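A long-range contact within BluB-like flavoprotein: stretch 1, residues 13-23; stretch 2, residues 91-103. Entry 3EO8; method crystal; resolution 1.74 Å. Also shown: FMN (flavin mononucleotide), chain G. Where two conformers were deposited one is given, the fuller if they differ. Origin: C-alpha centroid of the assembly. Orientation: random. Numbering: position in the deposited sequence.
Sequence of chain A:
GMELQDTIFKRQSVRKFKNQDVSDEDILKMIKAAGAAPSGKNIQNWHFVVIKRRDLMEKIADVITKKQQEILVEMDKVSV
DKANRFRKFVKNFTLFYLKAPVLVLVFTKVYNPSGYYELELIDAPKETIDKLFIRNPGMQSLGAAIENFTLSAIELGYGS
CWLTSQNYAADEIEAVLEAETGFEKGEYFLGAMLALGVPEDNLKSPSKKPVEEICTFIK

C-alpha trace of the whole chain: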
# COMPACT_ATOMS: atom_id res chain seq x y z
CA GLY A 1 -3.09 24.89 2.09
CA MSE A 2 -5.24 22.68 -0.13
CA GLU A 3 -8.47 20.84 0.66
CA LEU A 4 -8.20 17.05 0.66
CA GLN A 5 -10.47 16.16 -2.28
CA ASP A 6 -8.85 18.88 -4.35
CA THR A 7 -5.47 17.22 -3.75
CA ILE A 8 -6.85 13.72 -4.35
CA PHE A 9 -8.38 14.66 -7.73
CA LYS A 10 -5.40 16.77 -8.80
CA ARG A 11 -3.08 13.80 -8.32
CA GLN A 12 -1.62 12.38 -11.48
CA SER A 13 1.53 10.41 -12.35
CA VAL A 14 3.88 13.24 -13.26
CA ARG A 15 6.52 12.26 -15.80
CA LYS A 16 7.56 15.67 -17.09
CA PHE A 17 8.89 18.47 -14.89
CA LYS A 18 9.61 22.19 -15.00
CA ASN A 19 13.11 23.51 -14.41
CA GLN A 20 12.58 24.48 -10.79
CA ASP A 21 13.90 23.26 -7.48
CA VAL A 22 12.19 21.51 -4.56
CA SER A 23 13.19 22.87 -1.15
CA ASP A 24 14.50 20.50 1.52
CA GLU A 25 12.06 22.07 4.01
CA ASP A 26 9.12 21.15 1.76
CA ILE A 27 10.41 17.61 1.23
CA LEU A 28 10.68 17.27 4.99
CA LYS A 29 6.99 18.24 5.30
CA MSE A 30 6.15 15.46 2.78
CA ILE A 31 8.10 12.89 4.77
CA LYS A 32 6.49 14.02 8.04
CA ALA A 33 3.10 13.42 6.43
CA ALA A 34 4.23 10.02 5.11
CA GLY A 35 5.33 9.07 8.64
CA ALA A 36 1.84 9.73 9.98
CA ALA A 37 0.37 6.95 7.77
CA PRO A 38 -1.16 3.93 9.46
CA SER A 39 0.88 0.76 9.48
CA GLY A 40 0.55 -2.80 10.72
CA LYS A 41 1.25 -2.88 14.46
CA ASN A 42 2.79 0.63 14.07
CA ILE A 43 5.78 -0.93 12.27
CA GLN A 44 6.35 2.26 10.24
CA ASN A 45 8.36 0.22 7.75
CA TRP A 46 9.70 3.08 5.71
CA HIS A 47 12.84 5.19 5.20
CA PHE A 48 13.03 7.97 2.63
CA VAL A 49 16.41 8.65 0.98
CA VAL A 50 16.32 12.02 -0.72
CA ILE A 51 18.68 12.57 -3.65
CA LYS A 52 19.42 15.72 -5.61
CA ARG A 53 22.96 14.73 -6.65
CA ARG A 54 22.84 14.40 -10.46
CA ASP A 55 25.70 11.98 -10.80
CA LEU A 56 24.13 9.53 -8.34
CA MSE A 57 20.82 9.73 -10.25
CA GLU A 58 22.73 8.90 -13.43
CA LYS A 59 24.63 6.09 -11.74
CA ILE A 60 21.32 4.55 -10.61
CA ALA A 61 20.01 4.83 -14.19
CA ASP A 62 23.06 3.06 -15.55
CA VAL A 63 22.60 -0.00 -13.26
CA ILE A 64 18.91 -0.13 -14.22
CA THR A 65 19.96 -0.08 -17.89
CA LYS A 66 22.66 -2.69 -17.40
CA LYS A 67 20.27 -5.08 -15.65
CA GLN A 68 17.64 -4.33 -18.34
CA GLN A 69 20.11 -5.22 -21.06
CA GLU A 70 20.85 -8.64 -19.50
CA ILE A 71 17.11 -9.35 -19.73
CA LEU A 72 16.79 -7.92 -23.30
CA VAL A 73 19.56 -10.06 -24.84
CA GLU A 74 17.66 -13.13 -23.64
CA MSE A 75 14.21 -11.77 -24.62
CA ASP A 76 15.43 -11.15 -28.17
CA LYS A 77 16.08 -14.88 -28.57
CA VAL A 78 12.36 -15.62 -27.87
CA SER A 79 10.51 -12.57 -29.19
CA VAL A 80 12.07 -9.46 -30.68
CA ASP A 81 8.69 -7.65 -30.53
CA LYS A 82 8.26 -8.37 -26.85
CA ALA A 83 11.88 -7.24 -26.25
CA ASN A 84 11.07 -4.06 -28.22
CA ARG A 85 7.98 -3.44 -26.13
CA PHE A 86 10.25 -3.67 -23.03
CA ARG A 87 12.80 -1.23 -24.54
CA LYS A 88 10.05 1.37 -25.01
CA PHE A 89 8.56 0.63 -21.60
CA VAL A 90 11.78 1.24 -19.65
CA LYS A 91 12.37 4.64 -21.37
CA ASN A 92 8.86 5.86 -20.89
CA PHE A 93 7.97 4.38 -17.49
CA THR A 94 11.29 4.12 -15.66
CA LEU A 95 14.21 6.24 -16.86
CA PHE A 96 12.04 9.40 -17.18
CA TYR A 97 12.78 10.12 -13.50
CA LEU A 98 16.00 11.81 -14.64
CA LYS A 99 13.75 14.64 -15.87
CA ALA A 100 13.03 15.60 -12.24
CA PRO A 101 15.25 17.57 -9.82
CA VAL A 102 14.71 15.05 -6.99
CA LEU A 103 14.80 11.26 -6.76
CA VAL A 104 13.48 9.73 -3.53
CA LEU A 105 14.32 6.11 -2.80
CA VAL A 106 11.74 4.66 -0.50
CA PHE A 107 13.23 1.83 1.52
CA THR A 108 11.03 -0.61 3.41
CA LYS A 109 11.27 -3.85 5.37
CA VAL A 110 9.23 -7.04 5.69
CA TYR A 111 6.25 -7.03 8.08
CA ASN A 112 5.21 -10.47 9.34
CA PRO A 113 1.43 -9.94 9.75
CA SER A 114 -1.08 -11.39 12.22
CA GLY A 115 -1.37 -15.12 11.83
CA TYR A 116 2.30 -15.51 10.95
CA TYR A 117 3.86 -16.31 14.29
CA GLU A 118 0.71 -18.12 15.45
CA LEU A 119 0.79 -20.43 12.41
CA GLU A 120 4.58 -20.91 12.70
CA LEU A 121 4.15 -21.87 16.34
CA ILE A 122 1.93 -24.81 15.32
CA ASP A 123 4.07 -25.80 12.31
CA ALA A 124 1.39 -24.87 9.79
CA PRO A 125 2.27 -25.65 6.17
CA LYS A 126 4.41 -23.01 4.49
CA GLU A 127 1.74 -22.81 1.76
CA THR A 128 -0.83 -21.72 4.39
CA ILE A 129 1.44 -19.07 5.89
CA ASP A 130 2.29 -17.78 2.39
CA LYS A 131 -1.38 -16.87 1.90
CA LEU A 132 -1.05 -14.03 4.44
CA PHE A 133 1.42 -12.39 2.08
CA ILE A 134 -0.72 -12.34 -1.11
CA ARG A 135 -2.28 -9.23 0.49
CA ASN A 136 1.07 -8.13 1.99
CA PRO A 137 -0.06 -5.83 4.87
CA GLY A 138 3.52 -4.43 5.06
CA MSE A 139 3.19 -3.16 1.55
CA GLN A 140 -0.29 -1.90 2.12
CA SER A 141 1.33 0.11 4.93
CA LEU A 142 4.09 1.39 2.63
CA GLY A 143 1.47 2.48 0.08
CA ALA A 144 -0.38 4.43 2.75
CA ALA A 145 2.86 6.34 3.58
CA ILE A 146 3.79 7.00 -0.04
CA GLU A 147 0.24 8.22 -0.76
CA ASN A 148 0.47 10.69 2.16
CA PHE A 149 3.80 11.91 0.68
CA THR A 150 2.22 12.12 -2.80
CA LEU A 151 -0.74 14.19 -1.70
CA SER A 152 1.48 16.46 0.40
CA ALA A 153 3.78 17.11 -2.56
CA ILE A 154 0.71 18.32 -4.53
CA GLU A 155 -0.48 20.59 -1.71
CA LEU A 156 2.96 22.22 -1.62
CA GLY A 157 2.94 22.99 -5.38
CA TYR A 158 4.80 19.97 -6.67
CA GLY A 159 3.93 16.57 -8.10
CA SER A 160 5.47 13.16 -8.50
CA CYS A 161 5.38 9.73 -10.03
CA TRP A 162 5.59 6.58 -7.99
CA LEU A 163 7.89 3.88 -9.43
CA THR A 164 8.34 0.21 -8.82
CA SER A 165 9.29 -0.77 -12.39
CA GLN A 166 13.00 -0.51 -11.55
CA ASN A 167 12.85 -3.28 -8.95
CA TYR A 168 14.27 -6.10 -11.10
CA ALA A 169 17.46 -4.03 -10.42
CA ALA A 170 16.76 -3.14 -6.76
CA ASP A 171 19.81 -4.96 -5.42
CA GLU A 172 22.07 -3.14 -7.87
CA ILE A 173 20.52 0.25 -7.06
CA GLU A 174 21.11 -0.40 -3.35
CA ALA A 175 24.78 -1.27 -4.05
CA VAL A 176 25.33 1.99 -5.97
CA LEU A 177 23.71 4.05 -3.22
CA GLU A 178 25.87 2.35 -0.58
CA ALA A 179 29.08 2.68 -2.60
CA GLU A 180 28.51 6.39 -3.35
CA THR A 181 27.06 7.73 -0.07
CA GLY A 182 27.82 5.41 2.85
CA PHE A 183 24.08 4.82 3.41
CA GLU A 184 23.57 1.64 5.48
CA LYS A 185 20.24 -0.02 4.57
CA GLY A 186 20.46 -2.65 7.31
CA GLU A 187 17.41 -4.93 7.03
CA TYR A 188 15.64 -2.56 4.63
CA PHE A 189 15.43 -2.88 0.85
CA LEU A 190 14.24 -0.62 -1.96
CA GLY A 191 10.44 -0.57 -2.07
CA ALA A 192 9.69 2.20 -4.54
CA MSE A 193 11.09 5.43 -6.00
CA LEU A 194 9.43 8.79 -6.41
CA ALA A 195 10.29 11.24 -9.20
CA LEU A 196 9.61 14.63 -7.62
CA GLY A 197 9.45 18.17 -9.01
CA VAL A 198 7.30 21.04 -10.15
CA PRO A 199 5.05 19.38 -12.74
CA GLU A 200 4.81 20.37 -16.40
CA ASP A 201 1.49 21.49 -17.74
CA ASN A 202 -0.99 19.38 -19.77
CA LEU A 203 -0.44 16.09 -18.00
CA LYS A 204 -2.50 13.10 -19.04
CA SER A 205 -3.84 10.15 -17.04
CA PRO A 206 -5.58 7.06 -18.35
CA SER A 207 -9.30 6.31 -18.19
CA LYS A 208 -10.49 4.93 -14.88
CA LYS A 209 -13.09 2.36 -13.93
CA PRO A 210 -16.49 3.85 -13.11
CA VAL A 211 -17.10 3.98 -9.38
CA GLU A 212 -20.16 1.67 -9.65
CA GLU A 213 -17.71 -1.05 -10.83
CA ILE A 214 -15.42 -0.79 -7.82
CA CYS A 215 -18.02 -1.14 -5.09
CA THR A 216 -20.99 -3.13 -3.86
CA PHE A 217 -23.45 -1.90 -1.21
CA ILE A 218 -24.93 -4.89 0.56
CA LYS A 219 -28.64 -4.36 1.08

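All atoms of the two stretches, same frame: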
# COMPACT_ATOMS: atom_id res chain seq x y z
N SER A 13 0.12 10.80 -12.20
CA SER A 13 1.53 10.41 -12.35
C SER A 13 2.28 11.38 -13.24
O SER A 13 2.09 11.42 -14.47
CB SER A 13 1.64 9.00 -12.91
OG SER A 13 1.12 8.12 -11.98
N VAL A 14 3.16 12.16 -12.61
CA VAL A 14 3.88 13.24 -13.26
C VAL A 14 5.19 12.74 -13.81
O VAL A 14 6.06 12.31 -13.05
CB VAL A 14 4.11 14.39 -12.28
CG1 VAL A 14 4.97 15.51 -12.94
CG2 VAL A 14 2.73 14.88 -11.78
N ARG A 15 5.32 12.79 -15.13
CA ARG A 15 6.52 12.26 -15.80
C ARG A 15 7.29 13.33 -16.57
O ARG A 15 8.31 13.05 -17.18
CB ARG A 15 6.15 11.07 -16.70
CG ARG A 15 5.40 9.98 -15.98
CD ARG A 15 5.28 8.69 -16.78
NE ARG A 15 4.54 7.69 -16.01
CZ ARG A 15 3.20 7.60 -15.94
NH1 ARG A 15 2.42 8.45 -16.58
NH2 ARG A 15 2.66 6.66 -15.21
N LYS A 16 6.84 14.58 -16.50
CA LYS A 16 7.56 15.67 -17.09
C LYS A 16 7.51 16.81 -16.09
O LYS A 16 6.47 17.02 -15.47
CB LYS A 16 6.96 16.11 -18.43
CG LYS A 16 7.20 15.13 -19.56
N PHE A 17 8.65 17.49 -15.95
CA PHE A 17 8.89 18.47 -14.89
C PHE A 17 9.45 19.79 -15.40
O PHE A 17 10.22 19.82 -16.36
CB PHE A 17 9.86 17.91 -13.85
CG PHE A 17 9.41 16.61 -13.29
CD1 PHE A 17 9.69 15.43 -13.95
CD2 PHE A 17 8.68 16.55 -12.11
CE1 PHE A 17 9.26 14.20 -13.44
CE2 PHE A 17 8.26 15.32 -11.61
CZ PHE A 17 8.54 14.15 -12.27
N LYS A 18 9.07 20.86 -14.72
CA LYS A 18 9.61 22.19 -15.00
C LYS A 18 11.01 22.30 -14.43
O LYS A 18 11.42 21.46 -13.61
CB LYS A 18 8.70 23.27 -14.43
CG LYS A 18 7.34 23.29 -15.09
CD LYS A 18 6.39 24.28 -14.45
CE LYS A 18 5.10 24.37 -15.27
NZ LYS A 18 4.01 25.08 -14.56
N ASN A 19 11.76 23.30 -14.87
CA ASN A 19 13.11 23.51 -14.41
C ASN A 19 13.11 24.37 -13.17
O ASN A 19 13.40 25.58 -13.26
CB ASN A 19 13.94 24.17 -15.49
CG ASN A 19 15.40 24.26 -15.11
OD1 ASN A 19 15.92 23.41 -14.36
ND2 ASN A 19 16.07 25.29 -15.60
N GLN A 20 12.74 23.77 -12.05
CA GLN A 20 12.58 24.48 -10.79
C GLN A 20 12.95 23.52 -9.69
O GLN A 20 12.80 22.31 -9.84
CB GLN A 20 11.14 24.92 -10.59
CG GLN A 20 10.71 25.99 -11.56
CD GLN A 20 9.24 26.37 -11.45
OE1 GLN A 20 8.65 26.37 -10.35
NE2 GLN A 20 8.62 26.68 -12.60
N ASP A 21 13.40 24.07 -8.58
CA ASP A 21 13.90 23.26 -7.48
C ASP A 21 12.78 22.90 -6.50
O ASP A 21 11.71 23.49 -6.52
CB ASP A 21 15.00 24.05 -6.80
CG ASP A 21 16.15 24.40 -7.78
N VAL A 22 13.04 21.87 -5.69
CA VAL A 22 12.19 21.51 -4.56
C VAL A 22 12.98 21.75 -3.28
O VAL A 22 14.09 21.22 -3.13
CB VAL A 22 11.80 20.02 -4.64
CG1 VAL A 22 10.72 19.72 -3.62
CG2 VAL A 22 11.34 19.69 -6.06
N SER A 23 12.45 22.58 -2.38
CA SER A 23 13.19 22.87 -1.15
C SER A 23 13.24 21.68 -0.20
O SER A 23 12.28 20.87 -0.11
CB SER A 23 12.61 24.08 -0.43
OG SER A 23 11.47 23.70 0.32
N LYS A 91 12.14 3.20 -21.09
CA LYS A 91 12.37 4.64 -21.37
C LYS A 91 11.24 5.48 -20.86
O LYS A 91 11.46 6.54 -20.26
CB LYS A 91 12.45 4.91 -22.86
CG LYS A 91 13.69 4.48 -23.50
CD LYS A 91 13.58 4.72 -25.02
CE LYS A 91 14.57 3.82 -25.74
NZ LYS A 91 14.52 3.98 -27.20
N ASN A 92 10.03 5.03 -21.14
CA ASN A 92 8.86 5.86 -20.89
C ASN A 92 8.34 5.82 -19.45
O ASN A 92 7.84 6.83 -18.92
CB ASN A 92 7.78 5.49 -21.89
CG ASN A 92 8.14 5.97 -23.30
OD1 ASN A 92 8.91 6.92 -23.47
ND2 ASN A 92 7.58 5.31 -24.31
N PHE A 93 8.49 4.65 -18.83
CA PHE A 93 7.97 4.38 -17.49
C PHE A 93 9.02 4.09 -16.41
O PHE A 93 8.69 3.77 -15.26
CB PHE A 93 6.92 3.25 -17.56
CG PHE A 93 5.74 3.62 -18.41
CD1 PHE A 93 4.78 4.48 -17.91
CD2 PHE A 93 5.64 3.18 -19.73
CE1 PHE A 93 3.69 4.87 -18.71
CE2 PHE A 93 4.57 3.56 -20.54
CZ PHE A 93 3.60 4.41 -20.03
N THR A 94 10.30 4.23 -16.73
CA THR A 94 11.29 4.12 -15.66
C THR A 94 12.33 5.26 -15.74
O THR A 94 12.45 6.08 -14.82
CB THR A 94 12.03 2.75 -15.64
OG1 THR A 94 11.10 1.66 -15.83
CG2 THR A 94 12.76 2.57 -14.30
N LEU A 95 13.05 5.36 -16.85
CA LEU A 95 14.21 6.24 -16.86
C LEU A 95 13.82 7.73 -17.01
O LEU A 95 14.70 8.58 -16.98
CB LEU A 95 15.20 5.83 -17.94
CG LEU A 95 15.90 4.48 -17.77
CD1 LEU A 95 16.75 4.17 -19.04
CD2 LEU A 95 16.74 4.48 -16.51
N PHE A 96 12.53 8.02 -17.15
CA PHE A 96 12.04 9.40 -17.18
C PHE A 96 12.28 10.15 -15.88
O PHE A 96 12.23 11.38 -15.86
CB PHE A 96 10.53 9.47 -17.48
CG PHE A 96 9.70 9.06 -16.33
CD1 PHE A 96 9.37 9.97 -15.35
CD2 PHE A 96 9.34 7.74 -16.16
CE1 PHE A 96 8.65 9.61 -14.25
CE2 PHE A 96 8.61 7.35 -15.07
CZ PHE A 96 8.28 8.28 -14.10
N TYR A 97 12.53 9.45 -14.78
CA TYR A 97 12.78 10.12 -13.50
C TYR A 97 13.94 11.11 -13.57
O TYR A 97 14.00 12.05 -12.77
CB TYR A 97 13.02 9.12 -12.35
CG TYR A 97 14.41 8.49 -12.31
CD1 TYR A 97 15.50 9.15 -11.77
CD2 TYR A 97 14.61 7.21 -12.77
CE1 TYR A 97 16.77 8.57 -11.72
CE2 TYR A 97 15.85 6.61 -12.74
CZ TYR A 97 16.94 7.30 -12.22
OH TYR A 97 18.21 6.71 -12.21
N LEU A 98 14.86 10.93 -14.52
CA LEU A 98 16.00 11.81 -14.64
C LEU A 98 15.57 13.23 -15.03
O LEU A 98 16.32 14.17 -14.89
CB LEU A 98 16.96 11.28 -15.70
CG LEU A 98 17.68 10.00 -15.28
CD1 LEU A 98 18.24 9.31 -16.52
CD2 LEU A 98 18.79 10.33 -14.27
N LYS A 99 14.33 13.35 -15.51
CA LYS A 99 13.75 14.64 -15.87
C LYS A 99 13.39 15.50 -14.67
O LYS A 99 13.12 16.70 -14.84
CB LYS A 99 12.51 14.42 -16.74
CG LYS A 99 12.80 13.69 -18.05
CD LYS A 99 11.54 13.46 -18.89
CE LYS A 99 11.96 12.91 -20.25
NZ LYS A 99 10.84 12.39 -21.08
N ALA A 100 13.35 14.89 -13.48
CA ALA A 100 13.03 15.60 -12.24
C ALA A 100 14.29 16.04 -11.49
O ALA A 100 15.33 15.41 -11.62
CB ALA A 100 12.17 14.72 -11.34
N PRO A 101 14.18 17.12 -10.69
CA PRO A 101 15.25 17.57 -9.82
C PRO A 101 15.51 16.69 -8.60
O PRO A 101 16.58 16.77 -8.03
CB PRO A 101 14.79 18.97 -9.40
CG PRO A 101 13.27 18.91 -9.47
CD PRO A 101 12.97 17.97 -10.60
N VAL A 102 14.56 15.85 -8.21
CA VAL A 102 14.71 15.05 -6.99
C VAL A 102 14.29 13.62 -7.26
O VAL A 102 13.27 13.39 -7.89
CB VAL A 102 13.83 15.60 -5.83
CG1 VAL A 102 13.97 14.72 -4.59
CG2 VAL A 102 14.16 17.06 -5.55
N LEU A 103 15.11 12.69 -6.79
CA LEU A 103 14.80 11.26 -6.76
C LEU A 103 14.71 10.86 -5.29
O LEU A 103 15.65 11.09 -4.54
CB LEU A 103 15.88 10.42 -7.42
CG LEU A 103 15.65 8.92 -7.42
CD1 LEU A 103 14.33 8.61 -8.15
CD2 LEU A 103 16.85 8.18 -8.03
N1 FMN G . 4.33 4.80 -13.28
C2 FMN G . 5.47 4.72 -14.05
O2 FMN G . 5.63 5.43 -15.06
N3 FMN G . 6.46 3.85 -13.70
C4 FMN G . 6.37 3.00 -12.64
O4 FMN G . 7.32 2.25 -12.37
C4A FMN G . 5.22 3.07 -11.85
N5 FMN G . 5.10 2.26 -10.74
C5A FMN G . 3.99 2.35 -9.93
C6 FMN G . 3.93 1.54 -8.81
C7 FMN G . 2.83 1.62 -7.98
C7M FMN G . 2.98 1.04 -6.61
C8 FMN G . 1.81 2.54 -8.26
C8M FMN G . 0.84 2.91 -7.18
C9 FMN G . 1.89 3.35 -9.38
C9A FMN G . 2.99 3.27 -10.23
N10 FMN G . 3.09 4.05 -11.38
C10 FMN G . 4.23 3.99 -12.16
C1' FMN G . 1.99 4.99 -11.80
C2' FMN G . 0.83 4.28 -12.50
O2' FMN G . 1.19 3.93 -13.83
C3' FMN G . -0.37 5.23 -12.53
O3' FMN G . -0.75 5.50 -11.19
C4' FMN G . -1.57 4.74 -13.33
O4' FMN G . -1.24 4.57 -14.70
C5' FMN G . -2.70 5.77 -13.20
O5' FMN G . -2.26 7.00 -13.75
P FMN G . -2.42 8.35 -12.87
O1P FMN G . -1.91 9.52 -13.67
O2P FMN G . -1.55 8.12 -11.64
O3P FMN G . -3.85 8.57 -12.41
O HOH W 1 8.53 11.75 -19.64

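Residues 13-23, an irregular segment, pack against residues 91-103 without a direct hydrogen bond between them; side-chain packing, one water and the flavin join the two. Arg 15 leaves its backbone sideways with chi1 m, then runs extended (chi2 and chi3 both t), which lays its aliphatic part over the face of the Phe 96 ring: CG of Arg 15 lies 3.9 Å from the centroid of that ring, 19° off its normal. The turn at chi4 (83°) sets the guanidinium with one face beneath CD1 of Phe 93, 3.7 Å from Arg 15 NE, and its edge toward the flavin. Arg 15 NE donates to FMN O2 (2.7 Å) and Arg 15 NH2 to FMN N1 (3.2 Å), while FMN N3 donates to Phe 93 O (2.7 Å), so the same pyrimidine edge is read from both stretches. Lys 99 is extended throughout (chi1 m, the rest t); its NZ and Arg 15 O each lie 2.8 Å from water 1, which accepts from the amine and donates to the carbonyl. Phe 17, chi1 m, points toward the second stretch and receives Ala 100 CB squarely over its ring, 3.6 Å from the centroid and 9° off the normal. Farther along, Val 22 CG2 meets Pro 101 CG at 4.0 Å and Val 102 CG2 at 3.9 Å, both valines having chi1 t.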